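Local coordinates for protein argonaute (Aquifex aeolicus, PDB 1YVU) that cleaves target RNA complementary to a short single-stranded DNA guide, as a metal-dependent endonuclease of the argonaute family, at residues 18-23 / 85-90; 44-49 / 61-66; 49-54 / 98-103. One frame throughout, in Å; residues are numbered along the deposited sequence.

How the interactions relate
All three contacts lie in the N-terminal domain, their centres 13 to 14 Å apart. Following the chain from its N terminus, strand 20-21 pairs with strand 86-87 in interaction 1, closing a loop of some 60 residues. Within that loop, helix 32-46 ends at Thr46, which with Leu48 meets the loop after strand 56-59 in interaction 2, a short closure of a dozen residues. Strand 50-53 follows and packs on helix 94-107 in interaction 3, which shares Pro49 with interaction 2 and crosses both other contacts along the chain. Physical links join them: Thr22 OG1 meets Gly61 O, and the rings of Phe21 and Phe88 touch Phe51.

Interaction 1: 18-23 / 85-90; sequences DTTFTV and EEEFRG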
loop_
_atom_site.group_PDB
_atom_site.type_symbol
_atom_site.label_atom_id
_atom_site.label_comp_id
_atom_site.label_asym_id
_atom_site.label_seq_id
_atom_site.Cartn_x
_atom_site.Cartn_y
_atom_site.Cartn_z
ATOM N N ASP A 18 -30.413 -14.689 22.744
ATOM C CA ASP A 18 -31.176 -15.618 21.891
ATOM C C ASP A 18 -30.120 -16.238 20.966
ATOM O O ASP A 18 -29.749 -15.666 19.933
ATOM C CB ASP A 18 -32.265 -14.856 21.096
ATOM C CG ASP A 18 -33.204 -15.791 20.312
ATOM O OD1 ASP A 18 -32.920 -16.055 19.127
ATOM O OD2 ASP A 18 -34.230 -16.255 20.869
ATOM N N THR A 19 -29.607 -17.386 21.389
ATOM C CA THR A 19 -28.556 -18.121 20.673
ATOM C C THR A 19 -29.060 -18.955 19.470
ATOM O O THR A 19 -28.307 -19.751 18.902
ATOM C CB THR A 19 -27.759 -19.019 21.683
ATOM O OG1 THR A 19 -27.814 -18.433 22.991
ATOM C CG2 THR A 19 -26.298 -19.098 21.305
ATOM N N THR A 20 -30.320 -18.745 19.074
ATOM C CA THR A 20 -30.936 -19.464 17.949
ATOM C C THR A 20 -30.612 -18.810 16.600
ATOM O O THR A 20 -30.827 -17.600 16.402
ATOM C CB THR A 20 -32.481 -19.610 18.101
ATOM O OG1 THR A 20 -32.820 -19.843 19.479
ATOM C CG2 THR A 20 -32.974 -20.798 17.273
ATOM N N PHE A 21 -30.035 -19.638 15.716
ATOM C CA PHE A 21 -29.583 -19.293 14.352
ATOM C C PHE A 21 -30.154 -20.198 13.245
ATOM O O PHE A 21 -30.118 -21.431 13.364
ATOM C CB PHE A 21 -28.042 -19.409 14.248
ATOM C CG PHE A 21 -27.284 -18.199 14.698
ATOM C CD1 PHE A 21 -27.585 -17.543 15.914
ATOM C CD2 PHE A 21 -26.214 -17.739 13.934
ATOM C CE1 PHE A 21 -26.827 -16.447 16.375
ATOM C CE2 PHE A 21 -25.436 -16.634 14.374
ATOM C CZ PHE A 21 -25.743 -15.988 15.604
ATOM N N THR A 22 -30.558 -19.578 12.133
ATOM C CA THR A 22 -31.082 -20.288 10.970
ATOM C C THR A 22 -29.971 -20.571 9.925
ATOM O O THR A 22 -29.312 -19.656 9.419
ATOM C CB THR A 22 -32.250 -19.502 10.333
ATOM O OG1 THR A 22 -33.201 -19.178 11.351
ATOM C CG2 THR A 22 -32.958 -20.334 9.266
ATOM N N VAL A 23 -29.772 -21.854 9.632
ATOM C CA VAL A 23 -28.760 -22.300 8.672
ATOM C C VAL A 23 -29.341 -22.399 7.257
ATOM O O VAL A 23 -30.518 -22.732 7.064
ATOM C CB VAL A 23 -28.144 -23.684 9.077
ATOM C CG1 VAL A 23 -26.906 -23.990 8.256
ATOM C CG2 VAL A 23 -27.800 -23.710 10.555
ATOM N N GLU A 85 -32.650 -24.552 11.477
ATOM C CA GLU A 85 -31.928 -24.403 12.760
ATOM C C GLU A 85 -30.780 -25.243 13.331
ATOM O O GLU A 85 -30.633 -26.439 13.059
ATOM C CB GLU A 85 -32.955 -24.228 13.880
ATOM C CG GLU A 85 -33.606 -22.866 13.891
ATOM C CD GLU A 85 -35.061 -22.908 14.301
ATOM O OE1 GLU A 85 -35.371 -23.514 15.357
ATOM O OE2 GLU A 85 -35.891 -22.322 13.559
ATOM N N GLU A 86 -30.020 -24.556 14.197
ATOM C CA GLU A 86 -28.862 -25.036 14.973
ATOM C C GLU A 86 -28.471 -23.899 15.946
ATOM O O GLU A 86 -28.641 -22.723 15.635
ATOM C CB GLU A 86 -27.669 -25.418 14.080
ATOM C CG GLU A 86 -27.428 -26.931 13.960
ATOM C CD GLU A 86 -26.016 -27.266 13.498
ATOM O OE1 GLU A 86 -25.143 -27.395 14.382
ATOM O OE2 GLU A 86 -25.772 -27.402 12.269
ATOM N N GLU A 87 -27.996 -24.267 17.137
ATOM C CA GLU A 87 -27.609 -23.313 18.180
ATOM C C GLU A 87 -26.108 -23.054 18.230
ATOM O O GLU A 87 -25.294 -23.976 18.365
ATOM C CB GLU A 87 -28.125 -23.766 19.546
ATOM C CG GLU A 87 -29.644 -23.992 19.604
ATOM C CD GLU A 87 -30.335 -23.142 20.654
ATOM O OE1 GLU A 87 -30.118 -23.385 21.867
ATOM O OE2 GLU A 87 -31.112 -22.244 20.265
ATOM N N PHE A 88 -25.783 -21.764 18.176
ATOM C CA PHE A 88 -24.428 -21.185 18.148
ATOM C C PHE A 88 -23.525 -21.295 19.398
ATOM O O PHE A 88 -23.855 -20.790 20.471
ATOM C CB PHE A 88 -24.598 -19.714 17.712
ATOM C CG PHE A 88 -23.325 -18.913 17.647
ATOM C CD1 PHE A 88 -22.424 -19.074 16.584
ATOM C CD2 PHE A 88 -23.054 -17.940 18.628
ATOM C CE1 PHE A 88 -21.269 -18.274 16.500
ATOM C CE2 PHE A 88 -21.898 -17.138 18.554
ATOM C CZ PHE A 88 -21.012 -17.304 17.489
ATOM N N ARG A 89 -22.332 -21.858 19.211
ATOM C CA ARG A 89 -21.371 -22.031 20.307
ATOM C C ARG A 89 -19.989 -21.415 20.019
ATOM O O ARG A 89 -18.976 -22.147 19.941
ATOM C CB ARG A 89 -21.221 -23.523 20.637
ATOM C CG ARG A 89 -22.542 -24.251 20.884
ATOM C CD ARG A 89 -22.375 -25.569 21.604
ATOM N NE ARG A 89 -21.763 -25.408 22.925
ATOM C CZ ARG A 89 -22.323 -24.799 23.971
ATOM N NH1 ARG A 89 -23.536 -24.267 23.891
ATOM N NH2 ARG A 89 -21.645 -24.701 25.100
ATOM N N GLY A 90 -19.950 -20.077 19.893
ATOM C CA GLY A 90 -18.706 -19.352 19.600
ATOM C C GLY A 90 -18.270 -19.413 18.139
ATOM O O GLY A 90 -18.909 -20.106 17.348
#
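Glu85, just before strand 86-87, meets Thr20 through its CG, which lies 4.0 Å from Thr20 CG2, while its backbone sits against the carbonyl of Phe21. The CA of Glu85 makes a CA-H...O contact with Phe21 O, at 3.5 Å. Glu86 carries the central pair of backbone bonds: Glu86 N donates to Phe21 O at 3.2 Å, and Phe21 N returns a weak bond to Glu86 O. The CB of Glu86 also touches Val23 CG2.

These bonds define an antiparallel two-stranded ladder between strands 20-21 and 86-87 of the N-terminal domain. Phe21 and Glu86 form its hydrogen-bonded pair and Thr20 and Glu87 the neighbouring non-hydrogen-bonded pair, so that the side chains of the two pairs leave on opposite faces. The Glu87 chain is bent at chi2, and its OE2 lies 3.0 Å from Thr20 OG1. The same oxygen lies near Thr20 CA.

Phe88 extends the backbone pairing with a weak bond from its N to Thr19 O. Its CB stands over the centre of the Phe21 ring, 4.1 Å from the centroid and 12° off the normal, a CH-pi contact. With CG anti to the backbone N (chi1 179°), the Phe88 ring runs alongside that of Phe21: the planes differ by only 7°, yet they are slid apart with centroids 5.1 Å apart, and overlap is slight. Thr19 CG2 reaches the edge of the Phe88 ring, and Phe91 meets this ring edge-to-face. Gly90 folds its N over the Phe88 face opposite Phe21 CZ. Trp58 of strand 56-59 touches both Phe21 and Glu86.

Interaction 2: 44-49 / 61-66; sequences LQTGLP and GKVEKD
Leu48 and Val63 meet through single methyls, Leu48 CD1 standing 3.7 Å from Val63 CG2 as the two side chains run alongside each other, pointing opposite ways. The contact joins the C-terminal end of helix 32-46 to the loop that follows strand 56-59, a small apolar surface patch of the N-terminal domain. Gly47 is the first residue to leave the helix, with a positive phi of 107°, and the chain beyond it presents Leu48 to the loop. A chi1 of -62° places Leu48 CG beside the backbone N and anti to the carbonyl carbon. Farther out, Leu48 CD1 also lies 3.7 Å from Gly61 C. The backbone angles of Gly61 favour glycine, since a CB would press on the preceding carbonyl O. Val63 begins a type II turn that ends at Asp66, and Tyr69 of strand 69-72 packs on its side chain. The last helical residue, Thr46, crosses Val63 at about a right angle; its hydroxyl bonds back to Val42 O, while its methyl CG2 is 3.8 Å from Val63 CG2.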
loop_
_atom_site.group_PDB
_atom_site.type_symbol
_atom_site.label_atom_id
_atom_site.label_comp_id
_atom_site.label_asym_id
_atom_site.label_seq_id
_atom_site.Cartn_x
_atom_site.Cartn_y
_atom_site.Cartn_z
ATOM N N LEU A 44 -29.100 -9.456 3.026
ATOM C CA LEU A 44 -30.040 -8.481 2.456
ATOM C C LEU A 44 -31.508 -8.915 2.408
ATOM O O LEU A 44 -32.390 -8.158 2.838
ATOM C CB LEU A 44 -29.595 -8.053 1.055
ATOM C CG LEU A 44 -28.348 -7.185 0.857
ATOM C CD1 LEU A 44 -28.351 -6.749 -0.595
ATOM C CD2 LEU A 44 -28.341 -5.959 1.767
ATOM N N GLN A 45 -31.752 -10.136 1.901
ATOM C CA GLN A 45 -33.097 -10.733 1.771
ATOM C C GLN A 45 -33.732 -11.132 3.098
ATOM O O GLN A 45 -34.948 -10.978 3.291
ATOM C CB GLN A 45 -33.063 -11.933 0.825
ATOM C CG GLN A 45 -33.097 -11.532 -0.637
ATOM C CD GLN A 45 -33.669 -12.608 -1.545
ATOM O OE1 GLN A 45 -34.654 -13.276 -1.208
ATOM N NE2 GLN A 45 -33.062 -12.760 -2.721
ATOM N N THR A 46 -32.877 -11.594 4.012
ATOM C CA THR A 46 -33.243 -12.010 5.370
ATOM C C THR A 46 -33.456 -10.772 6.230
ATOM O O THR A 46 -34.571 -10.483 6.664
ATOM C CB THR A 46 -32.117 -12.874 6.031
ATOM O OG1 THR A 46 -31.770 -13.965 5.168
ATOM C CG2 THR A 46 -32.565 -13.457 7.322
ATOM N N GLY A 47 -32.369 -10.044 6.445
ATOM C CA GLY A 47 -32.415 -8.851 7.263
ATOM C C GLY A 47 -31.742 -9.119 8.587
ATOM O O GLY A 47 -31.684 -8.235 9.437
ATOM N N LEU A 48 -31.257 -10.349 8.768
ATOM C CA LEU A 48 -30.583 -10.757 10.000
ATOM C C LEU A 48 -29.114 -11.015 9.714
ATOM O O LEU A 48 -28.789 -11.611 8.682
ATOM C CB LEU A 48 -31.203 -12.056 10.562
ATOM C CG LEU A 48 -32.672 -12.111 11.006
ATOM C CD1 LEU A 48 -33.143 -13.527 11.029
ATOM C CD2 LEU A 48 -32.881 -11.449 12.356
ATOM N N PRO A 49 -28.197 -10.504 10.581
ATOM C CA PRO A 49 -26.744 -10.669 10.480
ATOM C C PRO A 49 -26.331 -12.097 10.095
ATOM O O PRO A 49 -26.869 -13.071 10.626
ATOM C CB PRO A 49 -26.295 -10.292 11.879
ATOM C CG PRO A 49 -27.115 -9.098 12.127
ATOM C CD PRO A 49 -28.496 -9.510 11.638
ATOM N N GLY A 61 -30.871 -15.269 14.216
ATOM C CA GLY A 61 -32.264 -15.137 14.605
ATOM C C GLY A 61 -33.228 -16.001 13.823
ATOM O O GLY A 61 -32.827 -16.800 12.970
ATOM N N LYS A 62 -34.516 -15.798 14.100
ATOM C CA LYS A 62 -35.589 -16.545 13.460
ATOM C C LYS A 62 -36.316 -15.764 12.372
ATOM O O LYS A 62 -36.738 -14.620 12.581
ATOM C CB LYS A 62 -36.613 -17.032 14.501
ATOM C CG LYS A 62 -36.047 -17.934 15.587
ATOM C CD LYS A 62 -37.141 -18.492 16.484
ATOM C CE LYS A 62 -36.531 -19.311 17.617
ATOM N NZ LYS A 62 -37.514 -20.087 18.433
ATOM N N VAL A 63 -36.385 -16.385 11.193
ATOM C CA VAL A 63 -37.091 -15.847 10.023
ATOM C C VAL A 63 -38.331 -16.743 9.952
ATOM O O VAL A 63 -38.204 -17.973 9.818
ATOM C CB VAL A 63 -36.321 -16.055 8.670
ATOM C CG1 VAL A 63 -36.781 -15.043 7.622
ATOM C CG2 VAL A 63 -34.833 -16.025 8.855
ATOM N N GLU A 64 -39.516 -16.144 10.086
ATOM C CA GLU A 64 -40.777 -16.889 10.026
ATOM C C GLU A 64 -41.107 -17.263 8.582
ATOM O O GLU A 64 -40.782 -16.507 7.659
ATOM C CB GLU A 64 -41.922 -16.064 10.626
ATOM C CG GLU A 64 -41.747 -15.746 12.113
ATOM C CD GLU A 64 -42.927 -14.986 12.715
ATOM O OE1 GLU A 64 -43.661 -14.294 11.968
ATOM O OE2 GLU A 64 -43.115 -15.077 13.950
ATOM N N LYS A 65 -41.693 -18.454 8.407
ATOM C CA LYS A 65 -42.117 -19.017 7.106
ATOM C C LYS A 65 -41.001 -19.262 6.057
ATOM O O LYS A 65 -41.310 -19.551 4.893
ATOM C CB LYS A 65 -43.253 -18.162 6.479
ATOM C CG LYS A 65 -44.527 -17.930 7.333
ATOM C CD LYS A 65 -45.264 -16.664 6.851
ATOM C CE LYS A 65 -46.505 -16.342 7.668
ATOM N NZ LYS A 65 -47.087 -15.027 7.263
ATOM N N ASP A 66 -39.727 -19.179 6.472
ATOM C CA ASP A 66 -38.563 -19.372 5.575
ATOM C C ASP A 66 -38.429 -20.772 4.952
ATOM O O ASP A 66 -38.362 -21.787 5.660
ATOM C CB ASP A 66 -37.231 -18.958 6.262
ATOM C CG ASP A 66 -36.719 -19.991 7.292
ATOM O OD1 ASP A 66 -37.345 -20.139 8.366
ATOM O OD2 ASP A 66 -35.699 -20.670 7.011
#

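Interaction 3: 49-54 / 98-103; sequences PTFRRE and QELFRD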
loop_
_atom_site.group_PDB
_atom_site.type_symbol
_atom_site.label_atom_id
_atom_site.label_comp_id
_atom_site.label_asym_id
_atom_site.label_seq_id
_atom_site.Cartn_x
_atom_site.Cartn_y
_atom_site.Cartn_z
ATOM N N PRO A 49 -28.197 -10.504 10.581
ATOM C CA PRO A 49 -26.744 -10.669 10.480
ATOM C C PRO A 49 -26.331 -12.097 10.095
ATOM O O PRO A 49 -26.869 -13.071 10.626
ATOM C CB PRO A 49 -26.295 -10.292 11.879
ATOM C CG PRO A 49 -27.115 -9.098 12.127
ATOM C CD PRO A 49 -28.496 -9.510 11.638
ATOM N N THR A 50 -25.371 -12.210 9.191
ATOM C CA THR A 50 -24.973 -13.501 8.691
ATOM C C THR A 50 -23.487 -13.732 8.680
ATOM O O THR A 50 -22.707 -12.802 8.574
ATOM C CB THR A 50 -25.518 -13.655 7.214
ATOM O OG1 THR A 50 -26.937 -13.476 7.205
ATOM C CG2 THR A 50 -25.188 -15.009 6.573
ATOM N N PHE A 51 -23.105 -14.987 8.867
ATOM C CA PHE A 51 -21.715 -15.389 8.757
ATOM C C PHE A 51 -21.630 -16.678 7.937
ATOM O O PHE A 51 -22.603 -17.437 7.853
ATOM C CB PHE A 51 -20.958 -15.434 10.112
ATOM C CG PHE A 51 -21.288 -16.608 11.005
ATOM C CD1 PHE A 51 -20.636 -17.849 10.841
ATOM C CD2 PHE A 51 -22.188 -16.457 12.065
ATOM C CE1 PHE A 51 -20.866 -18.923 11.715
ATOM C CE2 PHE A 51 -22.433 -17.526 12.960
ATOM C CZ PHE A 51 -21.767 -18.766 12.783
ATOM N N ARG A 52 -20.457 -16.912 7.355
ATOM C CA ARG A 52 -20.197 -18.075 6.522
ATOM C C ARG A 52 -19.312 -19.115 7.231
ATOM O O ARG A 52 -18.128 -18.879 7.454
ATOM C CB ARG A 52 -19.536 -17.606 5.215
ATOM C CG ARG A 52 -19.585 -18.574 4.032
ATOM C CD ARG A 52 -18.427 -18.322 3.085
ATOM N NE ARG A 52 -17.255 -19.086 3.493
ATOM C CZ ARG A 52 -16.012 -18.616 3.564
ATOM N NH1 ARG A 52 -15.746 -17.356 3.249
ATOM N NH2 ARG A 52 -15.035 -19.406 3.999
ATOM N N ARG A 53 -19.910 -20.258 7.583
ATOM C CA ARG A 53 -19.210 -21.381 8.222
ATOM C C ARG A 53 -19.050 -22.400 7.099
ATOM O O ARG A 53 -19.979 -23.147 6.794
ATOM C CB ARG A 53 -20.050 -21.958 9.373
ATOM C CG ARG A 53 -19.251 -22.411 10.604
ATOM C CD ARG A 53 -20.141 -22.792 11.808
ATOM N NE ARG A 53 -19.959 -21.907 12.969
ATOM C CZ ARG A 53 -20.379 -22.170 14.206
ATOM N NH1 ARG A 53 -21.024 -23.295 14.493
ATOM N NH2 ARG A 53 -20.137 -21.308 15.173
ATOM N N GLU A 54 -17.890 -22.354 6.439
ATOM C CA GLU A 54 -17.536 -23.209 5.292
ATOM C C GLU A 54 -18.574 -23.149 4.144
ATOM O O GLU A 54 -18.493 -22.255 3.300
ATOM C CB GLU A 54 -17.210 -24.668 5.708
ATOM C CG GLU A 54 -16.027 -24.875 6.714
ATOM C CD GLU A 54 -14.606 -24.756 6.126
ATOM O OE1 GLU A 54 -14.400 -25.003 4.917
ATOM O OE2 GLU A 54 -13.677 -24.438 6.905
ATOM N N GLN A 98 -16.054 -11.039 12.161
ATOM C CA GLN A 98 -16.119 -9.809 11.394
ATOM C C GLN A 98 -17.400 -9.721 10.560
ATOM O O GLN A 98 -18.160 -8.762 10.684
ATOM C CB GLN A 98 -14.918 -9.770 10.502
ATOM C CG GLN A 98 -14.744 -8.522 9.718
ATOM C CD GLN A 98 -13.787 -8.809 8.623
ATOM O OE1 GLN A 98 -14.214 -9.202 7.503
ATOM N NE2 GLN A 98 -12.480 -8.791 8.959
ATOM N N GLU A 99 -17.661 -10.781 9.799
ATOM C CA GLU A 99 -18.823 -10.882 8.933
ATOM C C GLU A 99 -20.070 -10.577 9.709
ATOM O O GLU A 99 -20.780 -9.623 9.365
ATOM C CB GLU A 99 -18.936 -12.252 8.311
ATOM C CG GLU A 99 -17.802 -12.543 7.393
ATOM C CD GLU A 99 -17.986 -13.817 6.620
ATOM O OE1 GLU A 99 -18.935 -14.573 6.904
ATOM O OE2 GLU A 99 -17.202 -14.056 5.679
ATOM N N LEU A 100 -20.212 -11.243 10.861
ATOM C CA LEU A 100 -21.377 -11.042 11.723
ATOM C C LEU A 100 -21.362 -9.639 12.383
ATOM O O LEU A 100 -22.331 -8.897 12.246
ATOM C CB LEU A 100 -21.471 -12.166 12.767
ATOM C CG LEU A 100 -22.848 -12.264 13.437
ATOM C CD1 LEU A 100 -23.715 -13.148 12.597
ATOM C CD2 LEU A 100 -22.776 -12.783 14.887
ATOM N N PHE A 101 -20.229 -9.235 12.969
ATOM C CA PHE A 101 -20.109 -7.918 13.609
ATOM C C PHE A 101 -20.509 -6.758 12.684
ATOM O O PHE A 101 -21.301 -5.900 13.077
ATOM C CB PHE A 101 -18.678 -7.695 14.138
ATOM C CG PHE A 101 -18.474 -6.370 14.885
ATOM C CD1 PHE A 101 -19.059 -6.142 16.161
ATOM C CD2 PHE A 101 -17.692 -5.345 14.321
ATOM C CE1 PHE A 101 -18.863 -4.899 16.861
ATOM C CE2 PHE A 101 -17.492 -4.097 15.011
ATOM C CZ PHE A 101 -18.080 -3.880 16.281
ATOM N N ARG A 102 -19.974 -6.768 11.458
ATOM C CA ARG A 102 -20.221 -5.731 10.450
ATOM C C ARG A 102 -21.687 -5.510 10.124
ATOM O O ARG A 102 -22.175 -4.383 10.079
ATOM C CB ARG A 102 -19.479 -6.063 9.164
ATOM C CG ARG A 102 -18.006 -5.749 9.201
ATOM C CD ARG A 102 -17.403 -5.930 7.824
ATOM N NE ARG A 102 -16.018 -5.458 7.794
ATOM C CZ ARG A 102 -15.099 -5.841 6.905
ATOM N NH1 ARG A 102 -15.405 -6.713 5.945
ATOM N NH2 ARG A 102 -13.854 -5.379 7.001
ATOM N N ASP A 103 -22.396 -6.616 9.971
ATOM C CA ASP A 103 -23.817 -6.622 9.664
ATOM C C ASP A 103 -24.638 -6.078 10.815
ATOM O O ASP A 103 -25.788 -5.694 10.646
ATOM C CB ASP A 103 -24.261 -8.039 9.292
ATOM C CG ASP A 103 -23.646 -8.541 7.955
ATOM O OD1 ASP A 103 -22.981 -7.754 7.218
ATOM O OD2 ASP A 103 -23.838 -9.741 7.634
#
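Glu99 OE1 accepts the backbone N-H of Arg52 at 2.8 Å, met nearly along the C-O axis, with an N-H...O angle of 145°. The same oxygen lies 3.4 Å from Phe51 CA. One helix turn on, Asp103 OD2 takes the N-H of Thr50 at 3.3 Å through its anti lone pair, in a straighter bond (168°). Two carboxylates thus receive alternate backbone N-H groups of the strand. Beside them Leu100 supplies the apolar part: its CD1 is 3.7 Å from Phe51 CD2, in the plane of the ring at its edge, and 3.9 Å from Pro49 CB. Asp103 CB packs against Pro49 CA.

Strand 50-53 and helix 94-107 form an antiparallel strand-on-helix packing in the N-terminal domain; the axes of strand 50-53 and of helical residues 98-103 run at 171° and approach to 6.5 Å. On the backbone, the strand pairs with strand 56-59, as a two-stranded hairpin; Phe51 also meets the Trp58 ring.

An alanine in place of Glu99 would probably leave the Arg52 N-H without its acceptor OE1, so that this end of the strand would lose its hydrogen bond to the helix. In the second shell, Arg39 of helix 32-46 forms a salt bridge with Asp103 OD1, steadying the carboxylate whose other oxygen takes Thr50. Arg95 donates to Arg52 O and makes a long, weak ion pair with Glu99 OE2.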